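Long-range contacts in putative oxidoreductase molybdopterin-binding subunit (Sulfolobus tokodaii, PDB 4ZOH), which binds a pterin cytosine dinucleotide cofactor as the molybdopterin-binding subunit of a probable oxidoreductase related to xanthine dehydrogenase and aldehyde oxidase: residues 137-143 with 312-316; 159-163 with 636-641; 500-505 with 550-556. All blocks are in the same frame, centred on the assembly; numbering follows the deposited sequence.

Contact 1. Residues 137-143 with 312-316; sequences GGDVEKA and IGADI
Gly-137 forms an antiparallel hydrogen-bonded pair with Ala-314: its N donates to Ala-314 O at 3.0 Å, and its O accepts from Ala-314 N at 2.9 Å. Gly-138 then faces Gly-313 as a non-hydrogen-bonded pair, the CA atoms 4.1 Å apart. Glycine suits both places: Gly-138 has a positive phi of 59°, and a CB on it would run into Ile-312 O, while one on Gly-313 would strike the backbone of Asp-139 and Val-140. Asp-139 N donates a hydrogen bond to Ile-312 O (3.1 Å), and its side chain is the N-cap of the following helix, OD1 accepting from Lys-142 N from above the carboxylate plane. Val-140 lays its branched end over the strand, CG1 3.9 Å from Asp-315 CB. Ile-312 crosses the aliphatic start of Lys-142 at about a right angle; its chi1 of 69° sets CG1 between backbone N and carbonyl carbon, swinging CD1 onto Ala-143 CB at 3.5 Å, a tight fit that suits small alanine. Asp-315 turns its carboxylate to Arg-134 in a salt bridge. Strand 129-138 is one of the two outermost strands of a five-stranded mixed sheet in this chain; helix 140-145 starts beside strand 313-321, whose other edge pairs with strand 272-282.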
# COMPACT_ATOMS: atom_id res chain seq x y z
N GLY A 137 -17.53 41.71 32.62
CA GLY A 137 -17.47 42.76 31.62
C GLY A 137 -18.60 43.74 31.80
O GLY A 137 -19.63 43.44 32.47
N GLY A 138 -18.39 44.92 31.18
CA GLY A 138 -19.36 46.02 31.26
C GLY A 138 -19.56 46.40 32.72
O GLY A 138 -18.60 46.47 33.46
N ASP A 139 -20.81 46.58 33.14
CA ASP A 139 -21.13 47.13 34.47
C ASP A 139 -22.29 46.35 35.03
O ASP A 139 -23.45 46.78 34.93
CB ASP A 139 -21.48 48.63 34.32
CG ASP A 139 -21.72 49.35 35.70
OD1 ASP A 139 -21.92 48.70 36.77
OD2 ASP A 139 -21.72 50.59 35.68
N VAL A 140 -22.00 45.20 35.61
CA VAL A 140 -23.04 44.24 36.05
C VAL A 140 -23.87 44.79 37.19
O VAL A 140 -25.07 44.45 37.32
CB VAL A 140 -22.48 42.81 36.40
CG1 VAL A 140 -21.66 42.82 37.69
CG2 VAL A 140 -23.60 41.79 36.57
N GLU A 141 -23.23 45.64 38.01
CA GLU A 141 -23.90 46.23 39.18
C GLU A 141 -25.06 47.14 38.82
O GLU A 141 -26.15 47.05 39.40
CB GLU A 141 -22.87 46.98 40.03
CG GLU A 141 -22.43 46.31 41.34
CD GLU A 141 -22.48 44.80 41.38
OE1 GLU A 141 -23.55 44.24 41.76
OE2 GLU A 141 -21.43 44.16 41.08
N LYS A 142 -24.77 48.01 37.85
CA LYS A 142 -25.69 48.89 37.20
C LYS A 142 -26.85 48.13 36.53
O LYS A 142 -28.01 48.59 36.61
CB LYS A 142 -24.92 49.72 36.17
CG LYS A 142 -25.78 50.63 35.29
CD LYS A 142 -24.91 51.45 34.37
CE LYS A 142 -25.72 52.58 33.73
NZ LYS A 142 -25.99 52.30 32.30
N ALA A 143 -26.52 47.00 35.86
CA ALA A 143 -27.54 46.15 35.27
C ALA A 143 -28.50 45.63 36.29
O ALA A 143 -29.70 45.66 36.05
CB ALA A 143 -26.92 44.94 34.50
N ILE A 312 -25.52 45.05 29.14
CA ILE A 312 -24.74 46.18 29.71
C ILE A 312 -23.65 45.69 30.67
O ILE A 312 -22.60 46.25 30.68
CB ILE A 312 -25.58 47.42 30.16
CG1 ILE A 312 -26.44 47.10 31.39
CG2 ILE A 312 -26.46 47.96 29.02
CD1 ILE A 312 -25.81 47.65 32.65
N GLY A 313 -23.92 44.65 31.45
CA GLY A 313 -22.84 43.99 32.19
C GLY A 313 -23.06 42.51 32.43
O GLY A 313 -24.20 42.05 32.44
N ALA A 314 -21.97 41.75 32.64
CA ALA A 314 -22.12 40.35 33.07
C ALA A 314 -20.98 39.91 33.99
O ALA A 314 -19.88 40.41 33.90
CB ALA A 314 -22.16 39.43 31.83
N ASP A 315 -21.23 38.90 34.76
CA ASP A 315 -20.28 38.42 35.71
C ASP A 315 -20.49 36.90 35.78
O ASP A 315 -21.42 36.48 36.42
CB ASP A 315 -20.55 39.10 37.09
CG ASP A 315 -19.54 38.65 38.21
OD1 ASP A 315 -18.88 37.59 38.09
OD2 ASP A 315 -19.39 39.39 39.23
N ILE A 316 -19.61 36.10 35.14
CA ILE A 316 -19.79 34.61 35.07
C ILE A 316 -18.61 33.89 35.67
O ILE A 316 -17.47 34.13 35.32
CB ILE A 316 -19.96 34.09 33.60
CG1 ILE A 316 -21.14 34.86 32.92
CG2 ILE A 316 -20.19 32.57 33.57
CD1 ILE A 316 -22.52 34.42 33.38

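Contact 2. Residues 159-163 with 636-641; sequences RVIAS and FQDYPI
At chi1 -170° Tyr-639 holds CG opposite its own amide nitrogen, an extended setting that carries the ring to the end of strand 149-161, while Ser-163, at chi1 -42°, has OG beside its own N and turned back to Ile-161 O. The tyrosine hydroxyl accepts a nearly straight bond from Ile-161 N, 2.8 Å with 172° at the hydrogen. Ile-161 also covers one face of the ring, its CB 4.3 Å from the Tyr-639 centroid in a CH-pi contact; isoleucine suits the place because its chain runs on along the ring, CD1 lying 4.1 Å from Tyr-639 CE1. Val-160 CB lies 3.3 Å from Tyr-639 OH. The contact joins the two molybdopterin-binding regions of the chain, bringing an edge strand against the loop between helix 600-619 and strand 651-655. The Ile-641 side chain is about 8 Å from a bound iron-sulfur cluster, that of Ser-163 about 11 Å from the pterin cofactor. Glu-621 makes a further, weak hydrogen bond to Tyr-639 OH. A phenylalanine in place of Tyr-639 would keep the ring over Ile-161 but would probably leave the buried Ile-161 N without its acceptor. Small Ser-163 fits between larger groups: its OG approaches Tyr-639 CE2 obliquely, and its CB meets the edge of the Phe-636 ring at CE1, 3.8 Å away. Phe-249 meets Phe-636 edge-to-face, and Ile-161 O and Ala-162 O each accept a hydrogen bond from a basic side chain of another protein chain.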
# COMPACT_ATOMS: atom_id res chain seq x y z
N ARG A 159 -23.98 16.08 27.79
CA ARG A 159 -22.89 15.42 27.03
C ARG A 159 -23.43 14.73 25.73
O ARG A 159 -24.41 14.03 25.79
CB ARG A 159 -22.32 14.36 27.91
CG ARG A 159 -20.93 13.92 27.50
CD ARG A 159 -20.35 13.08 28.67
NE ARG A 159 -18.92 12.87 28.54
CZ ARG A 159 -18.00 13.78 28.79
NH1 ARG A 159 -16.70 13.49 28.58
NH2 ARG A 159 -18.34 14.99 29.21
N VAL A 160 -22.74 14.87 24.62
CA VAL A 160 -23.10 14.06 23.43
C VAL A 160 -21.83 13.38 22.89
O VAL A 160 -20.74 13.67 23.38
CB VAL A 160 -23.71 14.97 22.31
CG1 VAL A 160 -25.07 15.57 22.76
CG2 VAL A 160 -22.71 16.06 21.96
N ILE A 161 -21.97 12.52 21.86
CA ILE A 161 -20.85 11.83 21.28
C ILE A 161 -20.83 12.03 19.76
O ILE A 161 -21.82 11.72 19.09
CB ILE A 161 -20.95 10.35 21.63
CG1 ILE A 161 -20.95 10.18 23.18
CG2 ILE A 161 -19.77 9.56 21.02
CD1 ILE A 161 -21.41 8.78 23.62
N ALA A 162 -19.71 12.55 19.25
CA ALA A 162 -19.51 12.88 17.86
C ALA A 162 -20.02 11.80 16.88
O ALA A 162 -20.75 12.14 15.95
CB ALA A 162 -18.06 13.23 17.62
N SER A 163 -19.73 10.52 17.18
CA SER A 163 -20.23 9.38 16.41
C SER A 163 -20.04 9.52 14.87
O SER A 163 -20.99 9.23 14.14
CB SER A 163 -21.72 9.13 16.73
OG SER A 163 -22.00 9.25 18.09
N PHE A 636 -25.25 2.23 18.23
CA PHE A 636 -26.18 3.06 17.45
C PHE A 636 -27.66 2.77 17.70
O PHE A 636 -28.49 3.56 17.27
CB PHE A 636 -25.87 3.05 15.96
CG PHE A 636 -24.74 3.93 15.58
CD1 PHE A 636 -24.73 5.27 15.93
CD2 PHE A 636 -23.63 3.38 14.89
CE1 PHE A 636 -23.66 6.09 15.55
CE2 PHE A 636 -22.59 4.20 14.49
CZ PHE A 636 -22.59 5.57 14.81
N GLN A 637 -27.97 1.69 18.41
CA GLN A 637 -29.35 1.48 18.91
C GLN A 637 -29.56 2.39 20.09
O GLN A 637 -30.44 3.20 20.02
CB GLN A 637 -29.63 0.00 19.22
CG GLN A 637 -30.87 -0.30 20.04
CD GLN A 637 -30.82 -1.72 20.60
OE1 GLN A 637 -31.20 -2.68 19.94
NE2 GLN A 637 -30.31 -1.87 21.81
N ASP A 638 -28.70 2.32 21.14
CA ASP A 638 -28.92 3.11 22.38
C ASP A 638 -28.42 4.57 22.34
O ASP A 638 -28.81 5.39 23.17
CB ASP A 638 -28.33 2.43 23.64
CG ASP A 638 -28.67 0.98 23.73
OD1 ASP A 638 -29.79 0.58 23.36
OD2 ASP A 638 -27.78 0.21 24.15
N TYR A 639 -27.52 4.90 21.41
CA TYR A 639 -27.15 6.30 21.17
C TYR A 639 -27.78 6.72 19.84
O TYR A 639 -27.24 6.44 18.78
CB TYR A 639 -25.63 6.53 21.16
CG TYR A 639 -25.33 8.00 21.15
CD1 TYR A 639 -25.33 8.74 22.32
CD2 TYR A 639 -25.08 8.66 19.95
CE1 TYR A 639 -25.07 10.11 22.31
CE2 TYR A 639 -24.84 10.01 19.92
CZ TYR A 639 -24.87 10.74 21.12
OH TYR A 639 -24.63 12.08 21.04
N PRO A 640 -28.96 7.36 19.89
CA PRO A 640 -29.84 7.39 18.70
C PRO A 640 -29.53 8.52 17.74
O PRO A 640 -30.29 9.53 17.69
CB PRO A 640 -31.24 7.60 19.33
CG PRO A 640 -30.94 8.44 20.53
CD PRO A 640 -29.64 7.93 21.09
N ILE A 641 -28.47 8.39 16.92
CA ILE A 641 -28.28 9.45 15.93
C ILE A 641 -29.48 9.35 14.91
O ILE A 641 -30.01 8.25 14.72
CB ILE A 641 -26.89 9.40 15.26
CG1 ILE A 641 -26.70 8.23 14.27
CG2 ILE A 641 -25.83 9.36 16.36
CD1 ILE A 641 -25.50 8.48 13.31

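Contact 3. Residues 500-505 with 550-556; sequences KLKDKL and ESLDTTA
A helix packed on an edge strand of a mixed sheet makes this contact: the short segments 500-505 and 553-556 run roughly antiparallel, at 142°, their axes 9.1 Å apart. Leu-552 gives one methyl to each of two helix leucines, CD2 to Leu-501 CD1 at 4.0 Å and CD1 to Leu-505 CD2 at 4.1 Å, each pair crossing at about a right angle. Leucine suits these buried, apolar positions. Lys-504 lies across the middle, its alkyl chain sliding past Leu-552 and Thr-554 in the opposite direction; a bend about the CG-CD bond (chi3 49°) turns CE to within 3.2 Å of Ser-551 O, and NZ ends 3.4 Å from Thr-554 CB. Lys-500 is at the exposed margin, where a long chain with a charged end fits: it passes obliquely over Thr-554, CD 3.7 Å from OG1, and its NZ gives a weak hydrogen bond to Thr-555 O at 3.0 Å. Ala-556, small, lets that amine come close. Ser-551 and Thr-555 pack on the second subunit, where Ser-551 OG bonds Glu-476 of that subunit. Along one edge strand 553-559 pairs with strand 420-427, on which Leu-501 also rests, while helix 538-547 covers Leu-505 and Leu-552.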
# COMPACT_ATOMS: atom_id res chain seq x y z
N LYS A 500 0.92 34.19 -6.92
CA LYS A 500 2.38 34.06 -7.12
C LYS A 500 2.68 33.32 -8.42
O LYS A 500 3.55 33.75 -9.18
CB LYS A 500 3.08 33.31 -5.98
CG LYS A 500 3.22 34.07 -4.67
CD LYS A 500 4.58 33.73 -4.05
CE LYS A 500 4.61 33.92 -2.54
NZ LYS A 500 4.21 32.66 -1.87
N LEU A 501 1.95 32.22 -8.66
CA LEU A 501 2.12 31.47 -9.90
C LEU A 501 1.81 32.33 -11.13
O LEU A 501 2.55 32.30 -12.10
CB LEU A 501 1.32 30.14 -9.94
CG LEU A 501 1.43 29.45 -11.30
CD1 LEU A 501 2.88 29.08 -11.69
CD2 LEU A 501 0.50 28.26 -11.40
N LYS A 502 0.70 33.06 -11.08
CA LYS A 502 0.28 33.90 -12.21
C LYS A 502 1.32 35.02 -12.49
O LYS A 502 1.73 35.22 -13.63
CB LYS A 502 -1.09 34.51 -11.89
CG LYS A 502 -1.78 35.22 -13.05
CD LYS A 502 -2.89 36.11 -12.54
CE LYS A 502 -3.47 36.96 -13.66
NZ LYS A 502 -4.31 38.05 -13.10
N ASP A 503 1.74 35.70 -11.42
CA ASP A 503 2.82 36.68 -11.49
C ASP A 503 4.08 36.14 -12.11
O ASP A 503 4.75 36.85 -12.89
CB ASP A 503 3.17 37.26 -10.11
CG ASP A 503 2.04 38.03 -9.49
OD1 ASP A 503 2.06 38.23 -8.24
OD2 ASP A 503 1.10 38.38 -10.26
N LYS A 504 4.40 34.88 -11.78
CA LYS A 504 5.60 34.25 -12.35
C LYS A 504 5.40 33.91 -13.81
O LYS A 504 6.33 34.05 -14.62
CB LYS A 504 6.03 33.03 -11.54
CG LYS A 504 7.53 32.73 -11.57
CD LYS A 504 7.98 32.13 -10.24
CE LYS A 504 7.06 30.99 -9.79
NZ LYS A 504 6.48 31.15 -8.43
N LEU A 505 4.20 33.44 -14.17
CA LEU A 505 3.92 33.08 -15.56
C LEU A 505 4.01 34.36 -16.43
O LEU A 505 4.52 34.31 -17.58
CB LEU A 505 2.52 32.46 -15.72
CG LEU A 505 2.14 31.05 -15.21
CD1 LEU A 505 0.64 30.80 -15.37
CD2 LEU A 505 2.93 30.01 -15.98
N GLU A 550 14.03 28.32 -14.23
CA GLU A 550 13.08 29.05 -13.42
C GLU A 550 11.94 28.11 -12.93
O GLU A 550 11.19 27.55 -13.74
CB GLU A 550 12.50 30.16 -14.27
CG GLU A 550 13.21 31.49 -14.10
CD GLU A 550 12.66 32.20 -12.90
OE1 GLU A 550 11.44 32.57 -12.92
OE2 GLU A 550 13.43 32.33 -11.91
N SER A 551 11.81 27.94 -11.63
CA SER A 551 10.85 27.00 -11.09
C SER A 551 9.42 27.58 -11.03
O SER A 551 9.23 28.71 -10.57
CB SER A 551 11.24 26.57 -9.67
OG SER A 551 10.18 25.81 -9.12
N LEU A 552 8.44 26.76 -11.39
CA LEU A 552 7.02 27.09 -11.29
C LEU A 552 6.36 26.20 -10.21
O LEU A 552 5.35 25.52 -10.43
CB LEU A 552 6.35 26.86 -12.67
CG LEU A 552 6.77 27.80 -13.82
CD1 LEU A 552 6.03 27.39 -15.12
CD2 LEU A 552 6.44 29.26 -13.45
N ASP A 553 7.00 26.13 -9.06
CA ASP A 553 6.48 25.39 -7.91
C ASP A 553 6.54 26.43 -6.81
O ASP A 553 7.60 26.88 -6.48
CB ASP A 553 7.39 24.17 -7.59
CG ASP A 553 6.74 23.18 -6.60
OD1 ASP A 553 6.12 23.59 -5.58
OD2 ASP A 553 6.77 21.97 -6.89
N THR A 554 5.41 26.81 -6.24
CA THR A 554 5.45 27.87 -5.27
C THR A 554 4.59 27.60 -4.05
O THR A 554 3.58 26.94 -4.17
CB THR A 554 5.22 29.29 -5.90
OG1 THR A 554 5.64 30.27 -4.93
CG2 THR A 554 3.79 29.52 -6.32
N THR A 555 5.04 28.06 -2.90
CA THR A 555 4.37 27.78 -1.64
C THR A 555 4.08 29.10 -0.96
O THR A 555 4.96 29.96 -0.86
CB THR A 555 5.26 26.86 -0.73
OG1 THR A 555 5.40 25.58 -1.37
CG2 THR A 555 4.63 26.64 0.63
N ALA A 556 2.86 29.28 -0.50
CA ALA A 556 2.49 30.52 0.18
C ALA A 556 2.05 30.15 1.58
O ALA A 556 1.48 29.11 1.80
CB ALA A 556 1.36 31.22 -0.55

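Contacts 1 and 2 reach the same five-strand sheet at its two outermost strands, 129-138 and 149-161, with centres 38 Å apart; contact 3 belongs to a different sheet, 47 Å or more from both by centres. Contact 2 is wholly buried and lies nearest the chain's centre, whereas contact 1 is partly exposed and contact 3 has leucines and the alkyl chain of Lys-504 inside, with Lys-500 at the exposed margin. The chemistry follows the place: backbone pairing and glycines in contact 1, one aromatic side chain bonded to a strand end in contact 2, and in contact 3 aliphatic packing of leucine and lysine chains with one weak bond. Contacts 2 and 3 also adjoin other chains; contact 1 meets none.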